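Side-chain contacts in arylsulfatase (Pseudoalteromonas sp. MB47, PDB 7AJ0), which probably removes sulfate esters from the algal polysaccharide fucoidan in an exo-acting manner, working as a calcium-containing member of the sulfatase family within a hexamer: residues P31-V36 / L409-G414; W135-S140 / S396-D401; F251-V256 / K310-L315; L435-H440 / F485-P490. All coordinates share one frame; numbering follows the deposited sequence.

Contact 1 of 4, residues P31-V36 / L409-G414; sequences PEQEKV and LLADNG
Q33 and A411 mark the nearest approach of the two backbones, their CA atoms 5.5 Å apart, where the opening turn of helix 31-48 faces the loop that follows helix 406-409. From A411 to G414 this loop makes a type II beta turn, with G414 N bonded to A411 O. Q33 carries the contact. Its CG rests on the methyl of A411 (Q33 CG to A411 CB, 3.5 Å), and because the chain runs straight on beyond CG (chi2 172°) the amide is delivered alongside G414, where OE1 and NE2 of Q33 each lie 3.6 Å from G414 CA. Glycine suits this spot, since a CB on G414 would run into Q33 NE2. Neither amide atom bonds to the turn itself: OE1 accepts from K415 N and NE2 donates to A407 O, which fixes the flip of the group. A leucine here could still touch A411, but K415 N and A407 O would probably each be left without this partner. One helical turn on, V36 CG1 approaches L410 O at 3.8 Å, and the same carbonyl accepts a hydrogen bond from K40 NZ. The arrangement is a helix start docked on a beta turn, its glutamine amide clasping the backbone just before and just after the 409-414 loop.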
loop_
_atom_site.group_PDB
_atom_site.type_symbol
_atom_site.label_atom_id
_atom_site.label_comp_id
_atom_site.label_asym_id
_atom_site.label_seq_id
_atom_site.Cartn_x
_atom_site.Cartn_y
_atom_site.Cartn_z
ATOM N N PRO A 31 -44.026 22.192 11.729
ATOM C CA PRO A 31 -45.022 23.164 12.217
ATOM C C PRO A 31 -45.357 23.026 13.691
ATOM O O PRO A 31 -45.615 24.041 14.351
ATOM C CB PRO A 31 -46.245 22.888 11.324
ATOM C CG PRO A 31 -46.044 21.497 10.803
ATOM C CD PRO A 31 -44.561 21.312 10.673
ATOM N N GLU A 32 -45.373 21.806 14.234
ATOM C CA GLU A 32 -45.668 21.656 15.656
ATOM C C GLU A 32 -44.495 22.129 16.509
ATOM O O GLU A 32 -44.689 22.791 17.535
ATOM C CB GLU A 32 -46.022 20.205 15.974
ATOM C CG GLU A 32 -47.303 19.720 15.303
ATOM C CD GLU A 32 -48.506 20.597 15.619
ATOM O OE1 GLU A 32 -48.713 20.930 16.807
ATOM O OE2 GLU A 32 -49.237 20.963 14.675
ATOM N N GLN A 33 -43.268 21.803 16.100
ATOM C CA GLN A 33 -42.099 22.337 16.790
ATOM C C GLN A 33 -42.056 23.858 16.688
ATOM O O GLN A 33 -41.669 24.542 17.643
ATOM C CB GLN A 33 -40.827 21.713 16.212
ATOM C CG GLN A 33 -40.708 20.213 16.469
ATOM C CD GLN A 33 -39.540 19.564 15.741
ATOM O OE1 GLN A 33 -39.605 18.393 15.372
ATOM N NE2 GLN A 33 -38.466 20.319 15.541
ATOM N N GLU A 34 -42.463 24.405 15.540
ATOM C CA GLU A 34 -42.459 25.855 15.366
ATOM C C GLU A 34 -43.450 26.528 16.310
ATOM O O GLU A 34 -43.168 27.606 16.845
ATOM C CB GLU A 34 -42.768 26.202 13.907
ATOM C CG GLU A 34 -42.936 27.690 13.617
ATOM C CD GLU A 34 -41.659 28.489 13.817
ATOM O OE1 GLU A 34 -40.578 27.877 13.955
ATOM O OE2 GLU A 34 -41.739 29.737 13.839
ATOM N N LYS A 35 -44.618 25.915 16.525
ATOM C CA LYS A 35 -45.557 26.460 17.500
ATOM C C LYS A 35 -44.929 26.528 18.888
ATOM O O LYS A 35 -45.076 27.531 19.596
ATOM C CB LYS A 35 -46.831 25.620 17.544
ATOM C CG LYS A 35 -47.841 25.948 16.461
ATOM C CD LYS A 35 -49.076 25.071 16.597
ATOM C CE LYS A 35 -49.689 24.756 15.240
ATOM N NZ LYS A 35 -50.780 23.744 15.349
ATOM N N VAL A 36 -44.231 25.464 19.294
ATOM C CA VAL A 36 -43.571 25.464 20.595
ATOM C C VAL A 36 -42.515 26.559 20.655
ATOM O O VAL A 36 -42.411 27.289 21.648
ATOM C CB VAL A 36 -42.959 24.080 20.884
ATOM C CG1 VAL A 36 -41.914 24.182 21.982
ATOM C CG2 VAL A 36 -44.043 23.090 21.270
ATOM N N LEU A 409 -33.893 23.624 17.689
ATOM C CA LEU A 409 -33.166 23.775 18.941
ATOM C C LEU A 409 -34.089 23.939 20.144
ATOM O O LEU A 409 -33.707 23.570 21.260
ATOM C CB LEU A 409 -32.223 24.979 18.857
ATOM C CG LEU A 409 -31.068 24.889 17.860
ATOM C CD1 LEU A 409 -30.332 26.218 17.768
ATOM C CD2 LEU A 409 -30.108 23.776 18.243
ATOM N N LEU A 410 -35.288 24.486 19.949
ATOM C CA LEU A 410 -36.188 24.788 21.056
ATOM C C LEU A 410 -37.265 23.730 21.263
ATOM O O LEU A 410 -38.092 23.881 22.168
ATOM C CB LEU A 410 -36.853 26.152 20.838
ATOM C CG LEU A 410 -35.909 27.340 20.663
ATOM C CD1 LEU A 410 -36.696 28.632 20.538
ATOM C CD2 LEU A 410 -34.928 27.425 21.815
ATOM N N ALA A 411 -37.278 22.673 20.459
ATOM C CA ALA A 411 -38.222 21.578 20.623
ATOM C C ALA A 411 -37.555 20.420 21.355
ATOM O O ALA A 411 -36.403 20.078 21.077
ATOM C CB ALA A 411 -38.748 21.100 19.267
ATOM N N ASP A 412 -38.283 19.824 22.297
ATOM C CA ASP A 412 -37.789 18.639 22.985
ATOM C C ASP A 412 -37.624 17.497 21.992
ATOM O O ASP A 412 -38.599 17.049 21.379
ATOM C CB ASP A 412 -38.746 18.237 24.106
ATOM C CG ASP A 412 -38.671 19.167 25.303
ATOM O OD1 ASP A 412 -37.724 19.980 25.370
ATOM O OD2 ASP A 412 -39.561 19.089 26.177
ATOM N N ASN A 413 -36.389 17.029 21.831
ATOM C CA ASN A 413 -36.070 15.958 20.888
ATOM C C ASN A 413 -36.646 16.267 19.509
ATOM O O ASN A 413 -37.252 15.419 18.850
ATOM C CB ASN A 413 -36.577 14.615 21.407
ATOM C CG ASN A 413 -36.282 14.418 22.876
ATOM O OD1 ASN A 413 -35.132 14.222 23.270
ATOM N ND2 ASN A 413 -37.323 14.473 23.700
ATOM N N GLY A 414 -36.453 17.508 19.075
ATOM C CA GLY A 414 -37.023 17.940 17.821
ATOM C C GLY A 414 -36.298 17.360 16.625
ATOM O O GLY A 414 -35.160 16.895 16.702
#

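Contact 2 of 4, residues W135-S140 / S396-D401; sequences WEKEVS and SNMYFD
K137 slides past M398 in the opposite direction, the lysine CG 3.8 Å from the sulfur SD of M398. The lysine runs straight from CG anti to N (chi1 172°) as far as CE and turns only at its last torsion, which points NZ toward the far loop, where K137 NZ stops 3.8 Å from N397 ND2, a proximity of two nitrogens and not a bond. The carbonyl of the same residue also meets the thioether, K137 O being 3.6 Å from M398 SD. At E138 the carboxylate takes over: the methionine chain bends at its last torsion (chi3 52°) and sets its CE methyl 3.5 Å from E138 OE2. V139 follows with its carbonyl bonded to Y381 OH, and S140 caps the N-terminus of helix 141-146. Chemically, the two segments meet by van der Waals contact with a thioether and share no direct hydrogen bond. The charge of E138 is answered by R113 NE, while R113 NH1 binds Y399 O, so this one guanidinium ties the segments together polar atom by polar atom.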
loop_
_atom_site.group_PDB
_atom_site.type_symbol
_atom_site.label_atom_id
_atom_site.label_comp_id
_atom_site.label_asym_id
_atom_site.label_seq_id
_atom_site.Cartn_x
_atom_site.Cartn_y
_atom_site.Cartn_z
ATOM N N TRP A 135 -16.605 41.269 0.717
ATOM C CA TRP A 135 -17.380 41.608 1.901
ATOM C C TRP A 135 -18.335 42.773 1.685
ATOM O O TRP A 135 -19.277 42.928 2.469
ATOM C CB TRP A 135 -16.440 41.917 3.065
ATOM C CG TRP A 135 -16.136 40.704 3.872
ATOM C CD1 TRP A 135 -14.945 40.044 3.950
ATOM C CD2 TRP A 135 -17.052 39.984 4.702
ATOM N NE1 TRP A 135 -15.062 38.963 4.789
ATOM C CE2 TRP A 135 -16.346 38.905 5.264
ATOM C CE3 TRP A 135 -18.400 40.152 5.029
ATOM C CZ2 TRP A 135 -16.942 37.998 6.136
ATOM C CZ3 TRP A 135 -18.991 39.251 5.894
ATOM C CH2 TRP A 135 -18.263 38.188 6.437
ATOM N N GLU A 136 -18.121 43.593 0.655
ATOM C CA GLU A 136 -19.123 44.602 0.322
ATOM C C GLU A 136 -20.450 43.938 -0.019
ATOM O O GLU A 136 -21.514 44.379 0.429
ATOM C CB GLU A 136 -18.639 45.469 -0.840
ATOM C CG GLU A 136 -17.412 46.313 -0.519
ATOM C CD GLU A 136 -17.003 47.217 -1.671
ATOM O OE1 GLU A 136 -15.897 47.798 -1.611
ATOM O OE2 GLU A 136 -17.785 47.346 -2.637
ATOM N N LYS A 137 -20.393 42.844 -0.781
ATOM C CA LYS A 137 -21.580 42.132 -1.243
ATOM C C LYS A 137 -22.198 41.282 -0.142
ATOM O O LYS A 137 -23.427 41.232 -0.014
ATOM C CB LYS A 137 -21.180 41.281 -2.451
ATOM C CG LYS A 137 -22.201 40.311 -3.004
ATOM C CD LYS A 137 -21.542 39.523 -4.151
ATOM C CE LYS A 137 -22.438 38.435 -4.733
ATOM N NZ LYS A 137 -23.491 38.970 -5.645
ATOM N N GLU A 138 -21.375 40.623 0.668
ATOM C CA GLU A 138 -21.893 39.750 1.711
ATOM C C GLU A 138 -22.518 40.569 2.840
ATOM O O GLU A 138 -22.205 41.745 3.042
ATOM C CB GLU A 138 -20.780 38.856 2.258
ATOM C CG GLU A 138 -20.097 37.988 1.207
ATOM C CD GLU A 138 -21.067 37.086 0.467
ATOM O OE1 GLU A 138 -20.893 36.894 -0.758
ATOM O OE2 GLU A 138 -22.006 36.573 1.112
ATOM N N VAL A 139 -23.412 39.922 3.584
ATOM C CA VAL A 139 -24.175 40.560 4.651
ATOM C C VAL A 139 -23.984 39.745 5.923
ATOM O O VAL A 139 -24.548 38.651 6.056
ATOM C CB VAL A 139 -25.666 40.675 4.300
ATOM C CG1 VAL A 139 -26.443 41.249 5.470
ATOM C CG2 VAL A 139 -25.854 41.526 3.055
ATOM N N SER A 140 -23.205 40.276 6.860
ATOM C CA SER A 140 -22.948 39.576 8.109
ATOM C C SER A 140 -24.120 39.751 9.071
ATOM O O SER A 140 -24.937 40.666 8.939
ATOM C CB SER A 140 -21.666 40.092 8.760
ATOM O OG SER A 140 -21.809 41.446 9.154
ATOM N N SER A 396 -32.112 39.515 -2.369
ATOM C CA SER A 396 -32.788 38.473 -3.129
ATOM C C SER A 396 -31.976 37.950 -4.305
ATOM O O SER A 396 -32.363 36.937 -4.900
ATOM C CB SER A 396 -34.133 39.002 -3.639
ATOM O OG SER A 396 -34.906 39.514 -2.571
ATOM N N ASN A 397 -30.875 38.606 -4.659
ATOM C CA ASN A 397 -30.026 38.161 -5.756
ATOM C C ASN A 397 -28.950 37.181 -5.308
ATOM O O ASN A 397 -28.146 36.745 -6.137
ATOM C CB ASN A 397 -29.369 39.370 -6.429
ATOM C CG ASN A 397 -28.444 40.124 -5.497
ATOM O OD1 ASN A 397 -28.884 40.713 -4.510
ATOM N ND2 ASN A 397 -27.155 40.115 -5.808
ATOM N N MET A 398 -28.917 36.827 -4.026
ATOM C CA MET A 398 -27.920 35.921 -3.476
ATOM C C MET A 398 -28.612 34.716 -2.856
ATOM O O MET A 398 -29.607 34.860 -2.139
ATOM C CB MET A 398 -27.056 36.632 -2.427
ATOM C CG MET A 398 -26.139 37.702 -3.003
ATOM S SD MET A 398 -25.522 38.868 -1.767
ATOM C CE MET A 398 -24.852 37.758 -0.531
ATOM N N TYR A 399 -28.083 33.528 -3.142
ATOM C CA TYR A 399 -28.609 32.301 -2.562
ATOM C C TYR A 399 -27.999 32.084 -1.183
ATOM O O TYR A 399 -26.787 32.234 -1.002
ATOM C CB TYR A 399 -28.302 31.109 -3.465
ATOM C CG TYR A 399 -29.092 29.862 -3.141
ATOM C CD1 TYR A 399 -30.318 29.622 -3.741
ATOM C CD2 TYR A 399 -28.609 28.921 -2.243
ATOM C CE1 TYR A 399 -31.045 28.485 -3.455
ATOM C CE2 TYR A 399 -29.332 27.777 -1.952
ATOM C CZ TYR A 399 -30.548 27.566 -2.563
ATOM O OH TYR A 399 -31.276 26.434 -2.285
ATOM N N PHE A 400 -28.838 31.730 -0.215
ATOM C CA PHE A 400 -28.407 31.512 1.161
ATOM C C PHE A 400 -28.601 30.048 1.523
ATOM O O PHE A 400 -29.706 29.510 1.398
ATOM C CB PHE A 400 -29.171 32.425 2.115
ATOM C CG PHE A 400 -28.694 33.844 2.086
ATOM C CD1 PHE A 400 -27.674 34.258 2.922
ATOM C CD2 PHE A 400 -29.250 34.759 1.208
ATOM C CE1 PHE A 400 -27.223 35.561 2.894
ATOM C CE2 PHE A 400 -28.802 36.064 1.175
ATOM C CZ PHE A 400 -27.787 36.465 2.018
ATOM N N ASP A 401 -27.521 29.410 1.968
ATOM C CA ASP A 401 -27.532 27.992 2.291
ATOM C C ASP A 401 -28.002 27.705 3.707
ATOM O O ASP A 401 -28.408 26.571 3.992
ATOM C CB ASP A 401 -26.127 27.417 2.094
ATOM C CG ASP A 401 -25.619 27.595 0.678
ATOM O OD1 ASP A 401 -26.119 26.898 -0.229
ATOM O OD2 ASP A 401 -24.731 28.447 0.465
#

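Contact 3 of 4, residues F251-V256 / K310-L315; sequences FINQAV and KEKGQL
V256 and K312 form the closest backbone pair, 7.5 Å between CA atoms, where helix 240-258 passes the C-terminal end of helix 290-311. The lysine crosses N253 at about a right angle, its aliphatic chain bent at chi2 (-106°) so that the end swings over to the asparagine. N253 OD1 lies 3.1 Å from K312 NZ and 3.4 Å from K312 CD. The ammonium group also has a long, weak ion pair with D257. Nearer the backbone, K312 CD touches V256 CG1 at 4.1 Å. Just beyond K312 the helix ends in a Schellman motif: G313 takes a positive phi of 67°, which glycine accommodates easily, and G313 N bonds back to K310 O. The chain then heads for strand 318-324, while helix 240-258 leads into strand 262-267; these two strands run parallel to strand 53-59 and pair with it from its two edges, in the alpha/beta core expected of the alkaline phosphatase clan. An alanine in place of K312 would probably uncover one side of V256, take the nearby cation from N253 OD1 and leave D257 without its distant mate. Q314 completes the join, sliding past V256 in the opposite direction with Q314 CG 3.7 Å from V256 CG2. The glutamine chain folds at chi2, and its OE1 accepts a hydrogen bond from N53 ND2, at the start of strand 53-59.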
loop_
_atom_site.group_PDB
_atom_site.type_symbol
_atom_site.label_atom_id
_atom_site.label_comp_id
_atom_site.label_asym_id
_atom_site.label_seq_id
_atom_site.Cartn_x
_atom_site.Cartn_y
_atom_site.Cartn_z
ATOM N N PHE A 251 -17.074 43.567 26.968
ATOM C CA PHE A 251 -18.138 43.788 25.994
ATOM C C PHE A 251 -19.498 43.393 26.558
ATOM O O PHE A 251 -20.471 44.150 26.452
ATOM C CB PHE A 251 -17.846 43.010 24.710
ATOM C CG PHE A 251 -18.889 43.192 23.647
ATOM C CD1 PHE A 251 -18.893 44.326 22.852
ATOM C CD2 PHE A 251 -19.872 42.237 23.452
ATOM C CE1 PHE A 251 -19.857 44.504 21.881
ATOM C CE2 PHE A 251 -20.838 42.406 22.477
ATOM C CZ PHE A 251 -20.829 43.542 21.690
ATOM N N ILE A 252 -19.591 42.204 27.157
ATOM C CA ILE A 252 -20.865 41.754 27.710
ATOM C C ILE A 252 -21.321 42.688 28.823
ATOM O O ILE A 252 -22.494 43.077 28.884
ATOM C CB ILE A 252 -20.746 40.296 28.195
ATOM C CG1 ILE A 252 -20.721 39.352 26.990
ATOM C CG2 ILE A 252 -21.889 39.944 29.137
ATOM C CD1 ILE A 252 -20.249 37.955 27.307
ATOM N N ASN A 253 -20.404 43.066 29.719
ATOM C CA ASN A 253 -20.759 44.003 30.779
ATOM C C ASN A 253 -21.313 45.300 30.204
ATOM O O ASN A 253 -22.313 45.833 30.699
ATOM C CB ASN A 253 -19.544 44.296 31.659
ATOM C CG ASN A 253 -19.235 43.168 32.619
ATOM O OD1 ASN A 253 -20.100 42.356 32.936
ATOM N ND2 ASN A 253 -17.997 43.115 33.093
ATOM N N GLN A 254 -20.676 45.822 29.154
ATOM C CA GLN A 254 -21.091 47.104 28.598
ATOM C C GLN A 254 -22.458 47.008 27.932
ATOM O O GLN A 254 -23.269 47.935 28.035
ATOM C CB GLN A 254 -20.038 47.599 27.607
ATOM C CG GLN A 254 -20.307 48.978 27.043
ATOM C CD GLN A 254 -19.168 49.478 26.173
ATOM O OE1 GLN A 254 -18.153 48.800 26.009
ATOM N NE2 GLN A 254 -19.331 50.671 25.612
ATOM N N ALA A 255 -22.738 45.894 27.252
ATOM C CA ALA A 255 -24.030 45.746 26.588
ATOM C C ALA A 255 -25.149 45.514 27.597
ATOM O O ALA A 255 -26.255 46.045 27.439
ATOM C CB ALA A 255 -23.975 44.598 25.580
ATOM N N VAL A 256 -24.888 44.724 28.637
ATOM C CA VAL A 256 -25.923 44.453 29.628
ATOM C C VAL A 256 -26.218 45.706 30.445
ATOM O O VAL A 256 -27.363 45.957 30.834
ATOM C CB VAL A 256 -25.517 43.273 30.526
ATOM C CG1 VAL A 256 -26.535 43.082 31.642
ATOM C CG2 VAL A 256 -25.372 41.999 29.699
ATOM N N LYS A 310 -24.344 34.502 34.299
ATOM C CA LYS A 310 -25.148 34.205 35.482
ATOM C C LYS A 310 -25.121 35.365 36.467
ATOM O O LYS A 310 -26.161 35.749 37.015
ATOM C CB LYS A 310 -24.633 32.924 36.137
ATOM C CG LYS A 310 -25.451 32.418 37.309
ATOM C CD LYS A 310 -25.044 30.987 37.652
ATOM C CE LYS A 310 -25.798 30.447 38.854
ATOM N NZ LYS A 310 -25.068 30.691 40.128
ATOM N N GLU A 311 -23.939 35.945 36.696
ATOM C CA GLU A 311 -23.815 37.035 37.657
ATOM C C GLU A 311 -24.562 38.280 37.195
ATOM O O GLU A 311 -25.024 39.067 38.029
ATOM C CB GLU A 311 -22.335 37.354 37.888
ATOM C CG GLU A 311 -22.068 38.345 39.012
ATOM C CD GLU A 311 -21.938 39.780 38.526
ATOM O OE1 GLU A 311 -21.650 39.988 37.327
ATOM O OE2 GLU A 311 -22.118 40.703 39.351
ATOM N N LYS A 312 -24.694 38.472 35.886
ATOM C CA LYS A 312 -25.430 39.597 35.331
ATOM C C LYS A 312 -26.911 39.300 35.139
ATOM O O LYS A 312 -27.643 40.165 34.647
ATOM C CB LYS A 312 -24.814 40.013 33.991
ATOM C CG LYS A 312 -23.394 40.538 34.110
ATOM C CD LYS A 312 -23.342 42.047 33.931
ATOM C CE LYS A 312 -22.331 42.680 34.874
ATOM N NZ LYS A 312 -22.107 44.118 34.553
ATOM N N GLY A 313 -27.368 38.106 35.505
ATOM C CA GLY A 313 -28.767 37.762 35.345
ATOM C C GLY A 313 -29.231 37.657 33.913
ATOM O O GLY A 313 -30.400 37.932 33.628
ATOM N N GLN A 314 -28.346 37.249 33.000
ATOM C CA GLN A 314 -28.670 37.184 31.580
ATOM C C GLN A 314 -28.637 35.769 31.012
ATOM O O GLN A 314 -28.699 35.607 29.788
ATOM C CB GLN A 314 -27.705 38.071 30.780
ATOM C CG GLN A 314 -27.903 39.557 30.997
ATOM C CD GLN A 314 -29.213 40.058 30.422
ATOM O OE1 GLN A 314 -29.557 39.767 29.274
ATOM N NE2 GLN A 314 -29.955 40.816 31.220
ATOM N N LEU A 315 -28.546 34.738 31.856
ATOM C CA LEU A 315 -28.490 33.379 31.326
ATOM C C LEU A 315 -29.822 32.975 30.704
ATOM O O LEU A 315 -29.854 32.287 29.677
ATOM C CB LEU A 315 -28.099 32.388 32.418
ATOM C CG LEU A 315 -26.637 31.944 32.484
ATOM C CD1 LEU A 315 -26.487 30.818 33.504
ATOM C CD2 LEU A 315 -26.103 31.502 31.129
#

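Contact 4 of 4, residues L435-H440 / F485-P490; sequences LDYKIH and FEWGMP
Y437 receives two aromatic partners on one face, each in a different manner. F485 forms an offset stack with it, planes at 25° and centroids 4.5 Å apart, with F485 CE1 lying over the centre of the tyrosine ring. W487 comes in as an offset edge-to-face partner, its six-membered ring at 83° to the tyrosine plane. The tryptophan CG is wedged between its backbone N and carbonyl carbon (chi1 55°), a choice that turns the indole back so that F485 CD1 also sits 3.7 Å above the plane of the W487 ring. All three rings thus form one cluster. The tyrosine hydroxyl lies at the indole edge, Y437 OH 3.6 Å from W487 CZ2, and hydrogen-bonds D197 of the second subunit, whose Q188 and L204 pack on W487 and Y437 respectively. I439 extends the apolar patch along the strand, I439 CG1 reaching F485 CE2 at 4.3 Å. The loop is kept compact by F485 O, which accepts from both M489 N (2.8 Å) and G488 N, while G488 CA lies against a face of the phenylalanine, where a CB would clash. Strand 437-440 runs between strands 428-434 and 466-469 of an antiparallel sheet. F485 also leans on W434 of the first neighbour and M489 on V467 of the second, so the loop at F485 and the first residue of helix 489-505 together lie against all three strands.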
loop_
_atom_site.group_PDB
_atom_site.type_symbol
_atom_site.label_atom_id
_atom_site.label_comp_id
_atom_site.label_asym_id
_atom_site.label_seq_id
_atom_site.Cartn_x
_atom_site.Cartn_y
_atom_site.Cartn_z
ATOM N N LEU A 435 -29.967 11.996 5.294
ATOM C CA LEU A 435 -30.360 11.035 6.327
ATOM C C LEU A 435 -29.068 10.660 7.050
ATOM O O LEU A 435 -28.349 11.558 7.516
ATOM C CB LEU A 435 -31.129 9.881 5.704
ATOM C CG LEU A 435 -32.389 10.257 4.920
ATOM C CD1 LEU A 435 -32.878 9.087 4.069
ATOM C CD2 LEU A 435 -33.486 10.728 5.867
ATOM N N ASP A 436 -28.722 9.380 7.152
ATOM C CA ASP A 436 -27.477 8.946 7.768
ATOM C C ASP A 436 -26.522 8.355 6.737
ATOM O O ASP A 436 -25.689 7.507 7.064
ATOM C CB ASP A 436 -27.773 7.945 8.884
ATOM C CG ASP A 436 -28.698 8.519 9.949
ATOM O OD1 ASP A 436 -28.556 9.714 10.288
ATOM O OD2 ASP A 436 -29.572 7.777 10.446
ATOM N N TYR A 437 -26.627 8.808 5.489
ATOM C CA TYR A 437 -25.829 8.293 4.384
ATOM C C TYR A 437 -24.893 9.379 3.873
ATOM O O TYR A 437 -25.326 10.498 3.584
ATOM C CB TYR A 437 -26.730 7.790 3.254
ATOM C CG TYR A 437 -27.691 6.714 3.703
ATOM C CD1 TYR A 437 -27.327 5.374 3.671
ATOM C CD2 TYR A 437 -28.956 7.037 4.177
ATOM C CE1 TYR A 437 -28.197 4.389 4.091
ATOM C CE2 TYR A 437 -29.832 6.058 4.595
ATOM C CZ TYR A 437 -29.448 4.737 4.549
ATOM O OH TYR A 437 -30.320 3.758 4.971
ATOM N N LYS A 438 -23.612 9.040 3.770
ATOM C CA LYS A 438 -22.567 9.937 3.291
ATOM C C LYS A 438 -22.161 9.487 1.893
ATOM O O LYS A 438 -21.663 8.371 1.720
ATOM C CB LYS A 438 -21.375 9.915 4.248
ATOM C CG LYS A 438 -20.158 10.694 3.790
ATOM C CD LYS A 438 -20.360 12.189 3.919
ATOM C CE LYS A 438 -19.060 12.933 3.666
ATOM N NZ LYS A 438 -17.996 12.594 4.657
ATOM N N ILE A 439 -22.378 10.349 0.902
ATOM C CA ILE A 439 -22.101 10.035 -0.497
ATOM C C ILE A 439 -20.952 10.918 -0.965
ATOM O O ILE A 439 -21.037 12.151 -0.890
ATOM C CB ILE A 439 -23.341 10.239 -1.379
ATOM C CG1 ILE A 439 -24.530 9.446 -0.834
ATOM C CG2 ILE A 439 -23.054 9.818 -2.812
ATOM C CD1 ILE A 439 -25.442 10.257 0.056
ATOM N N HIS A 440 -19.885 10.292 -1.452
ATOM C CA HIS A 440 -18.710 11.003 -1.935
ATOM C C HIS A 440 -18.660 10.952 -3.457
ATOM O O HIS A 440 -18.732 9.870 -4.050
ATOM C CB HIS A 440 -17.417 10.403 -1.372
ATOM C CG HIS A 440 -17.304 10.479 0.116
ATOM N ND1 HIS A 440 -16.481 11.379 0.756
ATOM C CD2 HIS A 440 -17.898 9.752 1.091
ATOM C CE1 HIS A 440 -16.577 11.208 2.062
ATOM N NE2 HIS A 440 -17.431 10.228 2.292
ATOM N N PHE A 485 -28.018 0.661 -1.353
ATOM C CA PHE A 485 -28.534 2.019 -1.486
ATOM C C PHE A 485 -29.048 2.283 -2.895
ATOM O O PHE A 485 -29.035 3.430 -3.356
ATOM C CB PHE A 485 -27.441 3.030 -1.111
ATOM C CG PHE A 485 -27.959 4.386 -0.717
ATOM C CD1 PHE A 485 -28.907 4.520 0.282
ATOM C CD2 PHE A 485 -27.472 5.530 -1.327
ATOM C CE1 PHE A 485 -29.376 5.765 0.648
ATOM C CE2 PHE A 485 -27.936 6.780 -0.963
ATOM C CZ PHE A 485 -28.887 6.897 0.026
ATOM N N GLU A 486 -29.508 1.242 -3.593
ATOM C CA GLU A 486 -30.069 1.448 -4.923
ATOM C C GLU A 486 -31.342 2.281 -4.858
ATOM O O GLU A 486 -31.606 3.097 -5.750
ATOM C CB GLU A 486 -30.353 0.107 -5.599
ATOM C CG GLU A 486 -29.117 -0.617 -6.103
ATOM C CD GLU A 486 -29.455 -1.767 -7.038
ATOM O OE1 GLU A 486 -30.656 -2.004 -7.294
ATOM O OE2 GLU A 486 -28.516 -2.434 -7.522
ATOM N N TRP A 487 -32.150 2.086 -3.812
ATOM C CA TRP A 487 -33.370 2.870 -3.669
ATOM C C TRP A 487 -33.070 4.348 -3.445
ATOM O O TRP A 487 -33.883 5.205 -3.811
ATOM C CB TRP A 487 -34.212 2.327 -2.512
ATOM C CG TRP A 487 -33.472 2.263 -1.212
ATOM C CD1 TRP A 487 -32.850 1.174 -0.677
ATOM C CD2 TRP A 487 -33.268 3.337 -0.288
ATOM N NE1 TRP A 487 -32.272 1.501 0.525
ATOM C CE2 TRP A 487 -32.514 2.824 0.787
ATOM C CE3 TRP A 487 -33.649 4.682 -0.263
ATOM C CZ2 TRP A 487 -32.134 3.607 1.873
ATOM C CZ3 TRP A 487 -33.271 5.457 0.816
ATOM C CH2 TRP A 487 -32.521 4.917 1.870
ATOM N N GLY A 488 -31.917 4.666 -2.861
ATOM C CA GLY A 488 -31.613 6.033 -2.492
ATOM C C GLY A 488 -30.613 6.733 -3.388
ATOM O O GLY A 488 -30.573 7.966 -3.429
ATOM N N MET A 489 -29.800 5.965 -4.111
ATOM C CA MET A 489 -28.754 6.578 -4.921
ATOM C C MET A 489 -29.293 7.561 -5.952
ATOM O O MET A 489 -28.693 8.640 -6.105
ATOM C CB MET A 489 -27.923 5.487 -5.609
ATOM C CG MET A 489 -26.609 5.988 -6.187
ATOM S SD MET A 489 -25.471 6.617 -4.930
ATOM C CE MET A 489 -24.117 5.449 -5.089
ATOM N N PRO A 490 -30.371 7.275 -6.689
ATOM C CA PRO A 490 -30.888 8.293 -7.618
ATOM C C PRO A 490 -31.324 9.571 -6.923
ATOM O O PRO A 490 -31.216 10.652 -7.517
ATOM C CB PRO A 490 -32.064 7.586 -8.313
ATOM C CG PRO A 490 -32.348 6.366 -7.500
ATOM C CD PRO A 490 -31.054 5.978 -6.849
#

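Along the chain the first three contacts are nested, contact 3 within the loop closed by contact 2 and contact 2 within that of contact 1, whereas contact 4 follows in series. None touches another: contacts 1 and 3 come nearest, about 11 Å between closest atoms, and contacts 3 and 4 lie on opposite sides of the chain's centre, 46 Å between their centres. Two have links toward the calcium site of D60, D61, C102, D325 and N326. Contact 3 joins helices next to strands 53-59 and 318-324, which lead into its aspartates, and contact 2 leans on R113, just past the helix that begins at C102. Contact 4 alone meets another subunit.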